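Local structure of Lin2722 protein (3DS8) at residues L108-A112 with L124-V128; A112-A116 with E167-L172; F161-Q165 with L201-S206; L172-A178 with A207-D213. The protein is of unknown function but adopts an alpha/beta-hydrolase fold, consistent with a serine-hydrolase-like activity that remains to be established. The contacts are given in a common frame with arbitrary orientation. Numbering follows the deposited sequence.

Contact 1 (L108-A112 with L124-V128); sequences LTYYA and LRKLV. With SO4 (sulfate ion), chain F.
Segment 108-112 is a piece of helix 103-114 and segment 124-128 a piece of strand 123-130. Their axes run nearly antiparallel, at 147°, and approach to 9.7 Å. Leu108 CA sits 7.1 Å from Leu127 CA and Ala112 CA 6.2 Å from Leu124 CA, so the helix end draws closer to the strand start. Two strand leucines reach across. Leu124 (chi1 t, chi2 p) brings CD2 to 3.5 Å from Leu108 O and 3.9 Å from Ala112 CB. Leu127 (both chi angles t) sets its CG 4.0 Å from Leu108 CB and its CD1 4.1 Å from Ala112 CB. Leu108 takes the m,t rotamer, with CD1 4.3 Å from Val128 O. Tyr111, chi1 t, extends beside the strand; the edge of its ring meets Leu124, CD2 to CB 4.3 Å, and its OH bonds to Pro122 O. Thr109 (chi1 m) turns OG1 back to Gly105 O, though OG1 also lies 3.9 Å from Leu127 CD1. Lys126 is out of the helix segment's reach; its NZ salt-bridges Glu173 OE1 and donates at 3.2 Å to O3 of a sulfate probably from the crystallisation liquor. This is helix-on-sheet packing within the beta-alpha-beta unit of strand 95-101, helix 103-114 and strand 123-130. Its direct contacts are apolar and van der Waals; water 1 adds only weak bonds to Tyr111 O and Leu124 N, so side-chain shape rather than polarity seats the helix.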
# COMPACT_ATOMS: atom_id res chain seq x y z
N LEU A 108 0.97 -3.61 -4.29
CA LEU A 108 2.03 -2.62 -4.33
C LEU A 108 3.39 -3.18 -3.94
O LEU A 108 4.41 -2.68 -4.40
CB LEU A 108 1.67 -1.42 -3.45
CG LEU A 108 0.53 -0.50 -3.91
CD1 LEU A 108 0.13 0.49 -2.80
CD2 LEU A 108 0.92 0.23 -5.21
N THR A 109 3.42 -4.12 -3.00
CA THR A 109 4.66 -4.71 -2.52
C THR A 109 5.29 -5.61 -3.61
O THR A 109 6.50 -5.51 -3.91
CB THR A 109 4.42 -5.48 -1.22
OG1 THR A 109 3.88 -4.58 -0.25
CG2 THR A 109 5.72 -6.15 -0.68
N TYR A 110 4.49 -6.41 -4.27
CA TYR A 110 4.97 -7.09 -5.48
C TYR A 110 5.46 -6.09 -6.52
O TYR A 110 6.50 -6.29 -7.14
CB TYR A 110 3.85 -7.94 -6.11
CG TYR A 110 3.69 -9.27 -5.48
CD1 TYR A 110 4.62 -10.28 -5.72
CD2 TYR A 110 2.61 -9.55 -4.64
CE1 TYR A 110 4.47 -11.53 -5.13
CE2 TYR A 110 2.46 -10.81 -4.06
CZ TYR A 110 3.38 -11.77 -4.30
OH TYR A 110 3.27 -13.06 -3.76
N TYR A 111 4.72 -5.00 -6.74
CA TYR A 111 5.16 -3.97 -7.73
C TYR A 111 6.52 -3.37 -7.34
O TYR A 111 7.41 -3.18 -8.15
CB TYR A 111 4.08 -2.90 -7.80
CG TYR A 111 4.28 -1.82 -8.85
CD1 TYR A 111 3.67 -1.91 -10.10
CD2 TYR A 111 5.06 -0.69 -8.57
CE1 TYR A 111 3.84 -0.87 -11.04
CE2 TYR A 111 5.25 0.34 -9.49
CZ TYR A 111 4.64 0.25 -10.72
OH TYR A 111 4.82 1.30 -11.57
N ALA A 112 6.69 -3.09 -6.05
CA ALA A 112 7.92 -2.54 -5.54
C ALA A 112 9.09 -3.48 -5.74
O ALA A 112 10.23 -3.02 -6.04
CB ALA A 112 7.75 -2.23 -4.05
N LEU A 124 7.87 3.28 -7.67
CA LEU A 124 7.13 3.51 -6.41
C LEU A 124 8.09 4.17 -5.42
O LEU A 124 9.22 3.73 -5.24
CB LEU A 124 6.61 2.20 -5.84
CG LEU A 124 5.57 2.21 -4.76
CD1 LEU A 124 4.29 2.95 -5.20
CD2 LEU A 124 5.27 0.73 -4.39
N ARG A 125 7.64 5.25 -4.82
CA ARG A 125 8.41 6.00 -3.86
C ARG A 125 7.88 5.71 -2.44
O ARG A 125 8.54 5.04 -1.65
CB ARG A 125 8.38 7.48 -4.19
CG ARG A 125 9.20 8.33 -3.22
CD ARG A 125 9.05 9.82 -3.44
NE ARG A 125 7.71 10.31 -3.15
CZ ARG A 125 7.43 11.60 -2.94
NH1 ARG A 125 8.40 12.52 -3.00
NH2 ARG A 125 6.21 11.97 -2.66
N LYS A 126 6.70 6.22 -2.11
CA LYS A 126 6.08 5.93 -0.80
C LYS A 126 5.04 4.84 -1.00
O LYS A 126 4.27 4.89 -1.96
CB LYS A 126 5.41 7.15 -0.24
CG LYS A 126 6.40 8.28 0.09
CD LYS A 126 5.67 9.53 0.43
CE LYS A 126 6.56 10.67 0.72
NZ LYS A 126 7.18 10.67 2.06
N LEU A 127 5.01 3.88 -0.09
CA LEU A 127 4.10 2.74 -0.13
C LEU A 127 3.43 2.66 1.24
O LEU A 127 4.10 2.43 2.24
CB LEU A 127 4.85 1.43 -0.38
CG LEU A 127 4.09 0.15 -0.72
CD1 LEU A 127 5.14 -0.95 -1.12
CD2 LEU A 127 3.16 -0.29 0.42
N VAL A 128 2.13 2.89 1.28
CA VAL A 128 1.32 2.71 2.49
C VAL A 128 0.44 1.47 2.35
O VAL A 128 -0.34 1.30 1.38
CB VAL A 128 0.44 3.95 2.79
CG1 VAL A 128 -0.39 3.75 4.09
CG2 VAL A 128 1.26 5.24 2.89
S SO4 F . 10.83 11.84 0.64
O1 SO4 F . 11.71 12.77 -0.10
O2 SO4 F . 11.56 11.49 1.89
O3 SO4 F . 9.51 12.46 0.91
O4 SO4 F . 10.48 10.68 -0.22
O HOH W 1 8.48 0.04 -8.26

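Contact 2 (A112-A116 with E167-L172); sequences AEDYA and EVSPDL
Water does the polar joining here: two ordered molecules link backbones that share no direct hydrogen bond. Water 2 donates to Ala112 O and accepts from Ser169 N, 2.8 Å to each. Water 3 lies 2.6 Å from Glu113 O, 2.9 Å from Ala116 N and 3.2 Å from Glu167 O, donating to both carbonyls and accepting from the amide. Segment 112-116 is the last part of helix 103-114 and the turn leaving it; segment 167-172 is irregular. Glu113 CA lies 5.0 Å from Val168 CA, and Ala116 CA 5.5 Å from Ser169 CA. Ala116 CB is pressed onto the opposing backbone, 3.3 Å from Glu167 O and 3.7 Å from Ser169 N. Glu167 (chi1 m, chi2 m) places CB 3.2 Å from Glu113 O before its carboxylate swings away. Glu113 (chi1 m, chi2 t) lays CG 3.7 Å from Val168 CG1 (Val168 chi1 m), while Ala112 CB meets Leu172 CD2 at 4.1 Å, with Leu172 in the t,p rotamer. Leu172 also rests on Leu124, tying this loop to strand 123-130. Ser169 to Leu172 form a type I beta turn, closed by Leu172 N to Ser169 O at 3.1 Å; Ser169, chi1 t, accepts from Asp171 N through OG at 3.1 Å, an ST turn. Such a type I turn with an ST turn, water-bridged to the C-terminus of helix 103-114, leads into strand 173-180 of the alpha/beta-hydrolase fold.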
# COMPACT_ATOMS: atom_id res chain seq x y z
N ALA A 112 6.69 -3.09 -6.05
CA ALA A 112 7.92 -2.54 -5.54
C ALA A 112 9.09 -3.48 -5.74
O ALA A 112 10.23 -3.02 -6.04
CB ALA A 112 7.75 -2.23 -4.05
N GLU A 113 8.85 -4.77 -5.55
CA GLU A 113 9.91 -5.76 -5.72
C GLU A 113 10.19 -6.15 -7.16
O GLU A 113 11.34 -6.52 -7.47
CB GLU A 113 9.68 -7.01 -4.86
CG GLU A 113 9.86 -6.72 -3.37
CD GLU A 113 9.92 -7.94 -2.51
OE1 GLU A 113 9.49 -9.02 -2.99
OE2 GLU A 113 10.45 -7.83 -1.36
N ASP A 114 9.19 -6.08 -8.04
CA ASP A 114 9.30 -6.68 -9.33
C ASP A 114 9.64 -5.68 -10.41
O ASP A 114 10.16 -6.07 -11.44
CB ASP A 114 8.00 -7.39 -9.71
CG ASP A 114 7.75 -8.66 -8.91
OD1 ASP A 114 8.65 -9.12 -8.17
OD2 ASP A 114 6.61 -9.17 -9.00
N TYR A 115 9.34 -4.40 -10.21
CA TYR A 115 9.54 -3.38 -11.27
C TYR A 115 10.37 -2.15 -10.91
O TYR A 115 10.35 -1.18 -11.65
CB TYR A 115 8.18 -2.92 -11.80
CG TYR A 115 7.29 -4.08 -12.14
CD1 TYR A 115 7.68 -5.02 -13.07
CD2 TYR A 115 6.11 -4.29 -11.43
CE1 TYR A 115 6.87 -6.13 -13.33
CE2 TYR A 115 5.30 -5.35 -11.68
CZ TYR A 115 5.65 -6.27 -12.62
OH TYR A 115 4.83 -7.34 -12.86
N ALA A 116 11.09 -2.16 -9.78
CA ALA A 116 11.92 -1.00 -9.39
C ALA A 116 12.89 -0.51 -10.51
O ALA A 116 13.10 0.70 -10.67
CB ALA A 116 12.70 -1.33 -8.09
N GLU A 167 15.56 -6.24 -4.28
CA GLU A 167 15.18 -5.60 -5.52
C GLU A 167 14.46 -4.28 -5.30
O GLU A 167 14.25 -3.54 -6.28
CB GLU A 167 14.30 -6.53 -6.35
CG GLU A 167 14.93 -7.88 -6.59
CD GLU A 167 16.24 -7.79 -7.32
OE1 GLU A 167 16.25 -7.19 -8.40
OE2 GLU A 167 17.26 -8.29 -6.79
N VAL A 168 14.09 -3.95 -4.06
CA VAL A 168 13.34 -2.70 -3.87
C VAL A 168 14.23 -1.50 -4.13
O VAL A 168 15.46 -1.58 -4.00
CB VAL A 168 12.63 -2.57 -2.48
CG1 VAL A 168 11.79 -3.82 -2.20
CG2 VAL A 168 13.62 -2.34 -1.37
N SER A 169 13.62 -0.42 -4.59
CA SER A 169 14.28 0.85 -4.74
C SER A 169 14.91 1.22 -3.40
O SER A 169 14.25 1.16 -2.36
CB SER A 169 13.30 1.95 -5.16
OG SER A 169 13.91 3.24 -5.13
N PRO A 170 16.17 1.64 -3.42
CA PRO A 170 16.75 2.10 -2.17
C PRO A 170 16.14 3.39 -1.67
O PRO A 170 16.43 3.78 -0.56
CB PRO A 170 18.21 2.32 -2.53
CG PRO A 170 18.25 2.49 -3.96
CD PRO A 170 17.08 1.81 -4.56
N ASP A 171 15.30 4.06 -2.47
CA ASP A 171 14.57 5.24 -2.00
C ASP A 171 13.14 4.96 -1.52
O ASP A 171 12.42 5.89 -1.13
CB ASP A 171 14.55 6.31 -3.09
CG ASP A 171 15.94 6.76 -3.46
OD1 ASP A 171 16.74 7.00 -2.54
OD2 ASP A 171 16.24 6.83 -4.66
N LEU A 172 12.74 3.69 -1.55
CA LEU A 172 11.37 3.30 -1.14
C LEU A 172 11.13 3.70 0.33
O LEU A 172 12.01 3.56 1.17
CB LEU A 172 11.12 1.82 -1.31
CG LEU A 172 9.66 1.33 -1.18
CD1 LEU A 172 8.84 1.78 -2.36
CD2 LEU A 172 9.54 -0.18 -0.96
O HOH W 2 10.79 -0.54 -4.89
O HOH W 3 12.44 -4.52 -8.67

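Contact 3 (F161-Q165 with L201-S206); sequences FIKNQ and LFMPGS
Phe161, in the final turn of helix 156-163, has chi1 m and drops its CB over the face of the Phe202 ring, a CH-pi contact 3.6 Å from the ring centroid and 12° off its normal. The two rings are inclined by 23° but slid apart, centroids 5.3 Å, so they barely overlap; Phe202 holds chi1 p and chi2 94°. Ile162 (m,t) has its CA 5.4 Å from Phe202 CA and its CG1 4.2 Å from Phe202 CB. Thus the end of this helix is packed against the irregular loop entering strand 209-216 of the alpha/beta-hydrolase fold, and both phenylalanines also touch Glu113 of helix 103-114. The chain leaves helical geometry at Asn164. Gln165 (chi1 p, chi2 t) then leans across, with CB 3.9 Å from Phe202 CB and NE2 3.3 Å from Ser206 OG. Water 4 donates to Gln165 OE1 at 2.8 Å and to Leu201 O at 3.0 Å. The loop folds back on itself: Ser206 OG donates to Phe202 O at 2.9 Å.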
# COMPACT_ATOMS: atom_id res chain seq x y z
N PHE A 161 8.66 -12.37 -0.77
CA PHE A 161 8.98 -10.99 -0.32
C PHE A 161 10.38 -10.92 0.30
O PHE A 161 11.16 -9.99 0.02
CB PHE A 161 7.95 -10.46 0.68
CG PHE A 161 6.57 -10.19 0.10
CD1 PHE A 161 6.39 -9.80 -1.22
CD2 PHE A 161 5.47 -10.33 0.91
CE1 PHE A 161 5.12 -9.53 -1.72
CE2 PHE A 161 4.16 -10.03 0.44
CZ PHE A 161 3.98 -9.65 -0.87
N ILE A 162 10.71 -11.90 1.11
CA ILE A 162 12.06 -12.00 1.69
C ILE A 162 13.14 -12.22 0.66
O ILE A 162 14.17 -11.53 0.68
CB ILE A 162 12.11 -13.10 2.78
CG1 ILE A 162 11.28 -12.66 3.98
CG2 ILE A 162 13.60 -13.38 3.18
CD1 ILE A 162 10.93 -13.75 4.99
N LYS A 163 12.91 -13.16 -0.25
CA LYS A 163 13.87 -13.48 -1.31
C LYS A 163 14.17 -12.27 -2.18
O LYS A 163 15.31 -12.02 -2.55
CB LYS A 163 13.34 -14.65 -2.16
CG LYS A 163 14.18 -15.00 -3.39
CD LYS A 163 13.70 -16.28 -4.04
CE LYS A 163 14.50 -16.67 -5.27
NZ LYS A 163 13.90 -16.14 -6.51
N ASN A 164 13.14 -11.49 -2.48
CA ASN A 164 13.28 -10.41 -3.45
C ASN A 164 13.42 -9.04 -2.82
O ASN A 164 13.36 -8.04 -3.51
CB ASN A 164 12.11 -10.48 -4.42
CG ASN A 164 12.18 -11.71 -5.30
OD1 ASN A 164 11.41 -12.66 -5.16
ND2 ASN A 164 13.19 -11.73 -6.14
N GLN A 165 13.65 -9.00 -1.51
CA GLN A 165 13.76 -7.73 -0.80
C GLN A 165 14.87 -6.82 -1.34
O GLN A 165 14.74 -5.60 -1.28
CB GLN A 165 13.96 -7.97 0.69
CG GLN A 165 15.30 -8.51 1.09
CD GLN A 165 15.33 -8.93 2.57
OE1 GLN A 165 15.08 -10.08 2.91
NE2 GLN A 165 15.63 -7.99 3.43
N LEU A 201 10.28 -7.83 8.46
CA LEU A 201 11.27 -8.85 8.17
C LEU A 201 11.97 -8.72 6.81
O LEU A 201 12.90 -9.48 6.53
CB LEU A 201 10.65 -10.23 8.32
CG LEU A 201 9.97 -10.45 9.69
CD1 LEU A 201 9.52 -11.83 9.81
CD2 LEU A 201 10.89 -10.10 10.88
N PHE A 202 11.56 -7.75 6.00
CA PHE A 202 12.19 -7.56 4.70
C PHE A 202 12.34 -6.11 4.24
O PHE A 202 13.21 -5.83 3.40
CB PHE A 202 11.50 -8.45 3.62
CG PHE A 202 10.07 -8.10 3.31
CD1 PHE A 202 9.77 -7.26 2.25
CD2 PHE A 202 9.01 -8.66 4.01
CE1 PHE A 202 8.49 -6.96 1.93
CE2 PHE A 202 7.72 -8.35 3.68
CZ PHE A 202 7.44 -7.50 2.65
N MSE A 203 11.58 -5.18 4.82
CA MSE A 203 11.73 -3.80 4.40
C MSE A 203 12.89 -3.03 5.07
O MSE A 203 13.63 -2.29 4.39
CB MSE A 203 10.42 -3.05 4.51
CG MSE A 203 9.40 -3.57 3.55
SE MSE A 203 10.00 -3.27 1.68
CE MSE A 203 8.24 -3.43 0.79
N PRO A 204 13.07 -3.17 6.39
CA PRO A 204 14.21 -2.46 7.01
C PRO A 204 15.55 -2.79 6.34
O PRO A 204 15.85 -3.93 6.12
CB PRO A 204 14.21 -2.99 8.45
CG PRO A 204 12.77 -3.40 8.70
CD PRO A 204 12.24 -3.87 7.40
N GLY A 205 16.36 -1.78 6.02
CA GLY A 205 17.68 -2.01 5.44
C GLY A 205 17.64 -2.24 3.93
O GLY A 205 18.72 -2.34 3.27
N SER A 206 16.44 -2.45 3.39
CA SER A 206 16.20 -2.51 1.94
C SER A 206 15.61 -1.16 1.51
O SER A 206 16.11 -0.48 0.63
CB SER A 206 15.23 -3.66 1.64
OG SER A 206 15.67 -4.88 2.25
O HOH W 4 15.37 -10.94 5.61

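Contact 4 (L172-A178 with A207-D213); sequences LEVLAIA and AKAYIED
Asp213, Val174 and Glu173 have much of the surface buried where strands 173-178 and 209-213 run side by side, parallel at 10° with axes 4.6 Å apart. The register pairs Glu173 with Ala209, Val174 with Tyr210, Leu175 with Ile211, Ala176 with Glu212 and Ile177 with Asp213, CA atoms 4.4 to 4.9 Å apart. Val174, chi1 t, bonds through its backbone to both sides of Tyr210: Val174 N to Ala209 O and Ile211 N to Val174 O, each 2.9 Å. Its CG1 meets the edge of the Tyr210 ring at CD1, 3.8 Å; Tyr210 (chi1 t) donates OH to Glu212 OE2 at 2.6 Å. Asp213 (chi1 t) continues the ladder with Asp213 N to Ala176 O and Ala178 N to Asp213 O, both 2.9 Å, and sets OD2 3.8 Å from Ile177 CG2. Between them Ala176 N donates to Ile211 O at 2.9 Å. Glu173 (m,t) shares its face with Leu175, whose CD1 touches Ile211 CG2 at 3.8 Å. Glu173 OE2 makes a salt bridge to Lys208 NZ at 3.2 Å; OE1 pairs with Lys126 and Lys208 NZ also donates to Thr244 O. At the start, Leu172 O takes weak bonds from Lys208 N (2.8 Å) and Ala209 N (3.3 Å). Such neighbouring parallel strands, linked by a crossover through helix 193-196, belong to the central sheet of the alpha/beta-hydrolase fold.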
# COMPACT_ATOMS: atom_id res chain seq x y z
N LEU A 172 12.74 3.69 -1.55
CA LEU A 172 11.37 3.30 -1.14
C LEU A 172 11.13 3.70 0.33
O LEU A 172 12.01 3.56 1.17
CB LEU A 172 11.12 1.82 -1.31
CG LEU A 172 9.66 1.33 -1.18
CD1 LEU A 172 8.84 1.78 -2.36
CD2 LEU A 172 9.54 -0.18 -0.96
N GLU A 173 9.93 4.17 0.62
CA GLU A 173 9.55 4.52 2.00
C GLU A 173 8.23 3.81 2.27
O GLU A 173 7.28 3.94 1.51
CB GLU A 173 9.38 6.04 2.15
CG GLU A 173 10.64 6.82 1.87
CD GLU A 173 10.49 8.33 1.99
OE1 GLU A 173 9.34 8.76 2.09
OE2 GLU A 173 11.53 9.06 2.06
N VAL A 174 8.20 3.03 3.33
CA VAL A 174 7.09 2.11 3.59
C VAL A 174 6.46 2.41 4.92
O VAL A 174 7.17 2.55 5.93
CB VAL A 174 7.56 0.63 3.53
CG1 VAL A 174 6.43 -0.29 3.94
CG2 VAL A 174 8.08 0.27 2.16
N LEU A 175 5.13 2.52 4.93
CA LEU A 175 4.36 2.66 6.15
C LEU A 175 3.39 1.50 6.21
O LEU A 175 2.58 1.28 5.28
CB LEU A 175 3.55 3.98 6.16
CG LEU A 175 2.49 4.12 7.26
CD1 LEU A 175 3.14 4.09 8.63
CD2 LEU A 175 1.67 5.46 7.00
N ALA A 176 3.50 0.69 7.28
CA ALA A 176 2.61 -0.43 7.51
C ALA A 176 1.68 -0.09 8.66
O ALA A 176 2.09 0.11 9.82
CB ALA A 176 3.40 -1.73 7.84
N ILE A 177 0.40 0.01 8.32
CA ILE A 177 -0.67 0.24 9.26
C ILE A 177 -1.39 -1.04 9.59
O ILE A 177 -1.78 -1.82 8.67
CB ILE A 177 -1.65 1.28 8.69
CG1 ILE A 177 -1.00 2.67 8.66
CG2 ILE A 177 -2.97 1.29 9.50
CD1 ILE A 177 -1.84 3.73 7.94
N ALA A 178 -1.50 -1.34 10.88
CA ALA A 178 -2.11 -2.58 11.32
C ALA A 178 -3.16 -2.32 12.37
O ALA A 178 -3.02 -1.40 13.18
CB ALA A 178 -1.07 -3.53 11.89
N ALA A 207 14.50 -0.81 2.12
CA ALA A 207 13.85 0.48 1.92
C ALA A 207 14.60 1.56 2.67
O ALA A 207 15.28 1.26 3.69
CB ALA A 207 12.44 0.39 2.43
N LYS A 208 14.47 2.80 2.22
CA LYS A 208 15.02 3.94 2.93
C LYS A 208 14.31 4.13 4.29
O LYS A 208 14.96 4.38 5.30
CB LYS A 208 14.92 5.21 2.11
CG LYS A 208 15.52 6.39 2.80
CD LYS A 208 15.64 7.54 1.90
CE LYS A 208 14.30 8.16 1.60
NZ LYS A 208 14.45 9.40 0.76
N ALA A 209 13.00 3.98 4.30
CA ALA A 209 12.23 4.19 5.50
C ALA A 209 11.24 3.06 5.67
O ALA A 209 10.66 2.55 4.70
CB ALA A 209 11.48 5.52 5.45
N TYR A 210 11.05 2.65 6.91
CA TYR A 210 10.03 1.68 7.24
C TYR A 210 9.46 2.08 8.58
O TYR A 210 10.18 2.15 9.54
CB TYR A 210 10.61 0.26 7.36
CG TYR A 210 9.58 -0.71 7.86
CD1 TYR A 210 8.47 -1.05 7.08
CD2 TYR A 210 9.67 -1.27 9.16
CE1 TYR A 210 7.47 -1.91 7.58
CE2 TYR A 210 8.70 -2.18 9.63
CZ TYR A 210 7.59 -2.47 8.82
OH TYR A 210 6.64 -3.36 9.28
N ILE A 211 8.16 2.37 8.60
CA ILE A 211 7.45 2.83 9.79
C ILE A 211 6.22 1.97 10.02
O ILE A 211 5.50 1.66 9.07
CB ILE A 211 7.02 4.31 9.61
CG1 ILE A 211 8.25 5.20 9.31
CG2 ILE A 211 6.21 4.79 10.83
CD1 ILE A 211 7.95 6.73 9.32
N GLU A 212 6.00 1.55 11.28
CA GLU A 212 4.81 0.80 11.64
C GLU A 212 3.87 1.69 12.46
O GLU A 212 4.34 2.54 13.26
CB GLU A 212 5.22 -0.41 12.51
CG GLU A 212 6.08 -1.40 11.74
CD GLU A 212 6.48 -2.62 12.54
OE1 GLU A 212 6.44 -2.59 13.78
OE2 GLU A 212 6.84 -3.64 11.88
N ASP A 213 2.56 1.45 12.36
CA ASP A 213 1.57 2.15 13.20
C ASP A 213 0.48 1.14 13.51
O ASP A 213 -0.10 0.57 12.59
CB ASP A 213 0.93 3.32 12.42
CG ASP A 213 -0.52 3.77 12.95
OD1 ASP A 213 -0.48 4.55 13.89
OD2 ASP A 213 -1.69 3.35 12.43

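Overall arrangement
Contacts 1 and 4 lie on neighbouring parts of one mixed sheet: strand 123-130 borders strand 173-180, which borders 209-216, and Leu127 N probably bonds to Glu173 O at 2.8 Å. Their centres are about 10 Å apart. Contact 2, about 7 Å from contact 1, shares Ala112 and helix 103-114 with it, and shares Leu172 with contact 4. Contact 3 lies about 10 Å from contact 2 and 12 Å from contacts 1 and 4; its segments alternate along the chain with those of contacts 2 and 4, and the loops before the two adjacent strands pack together. Helix 103-114 begins within a GxSxG sequence (Gly100, Ser102, Gly104), consistent with a nucleophile elbow, though catalysis remains unproven.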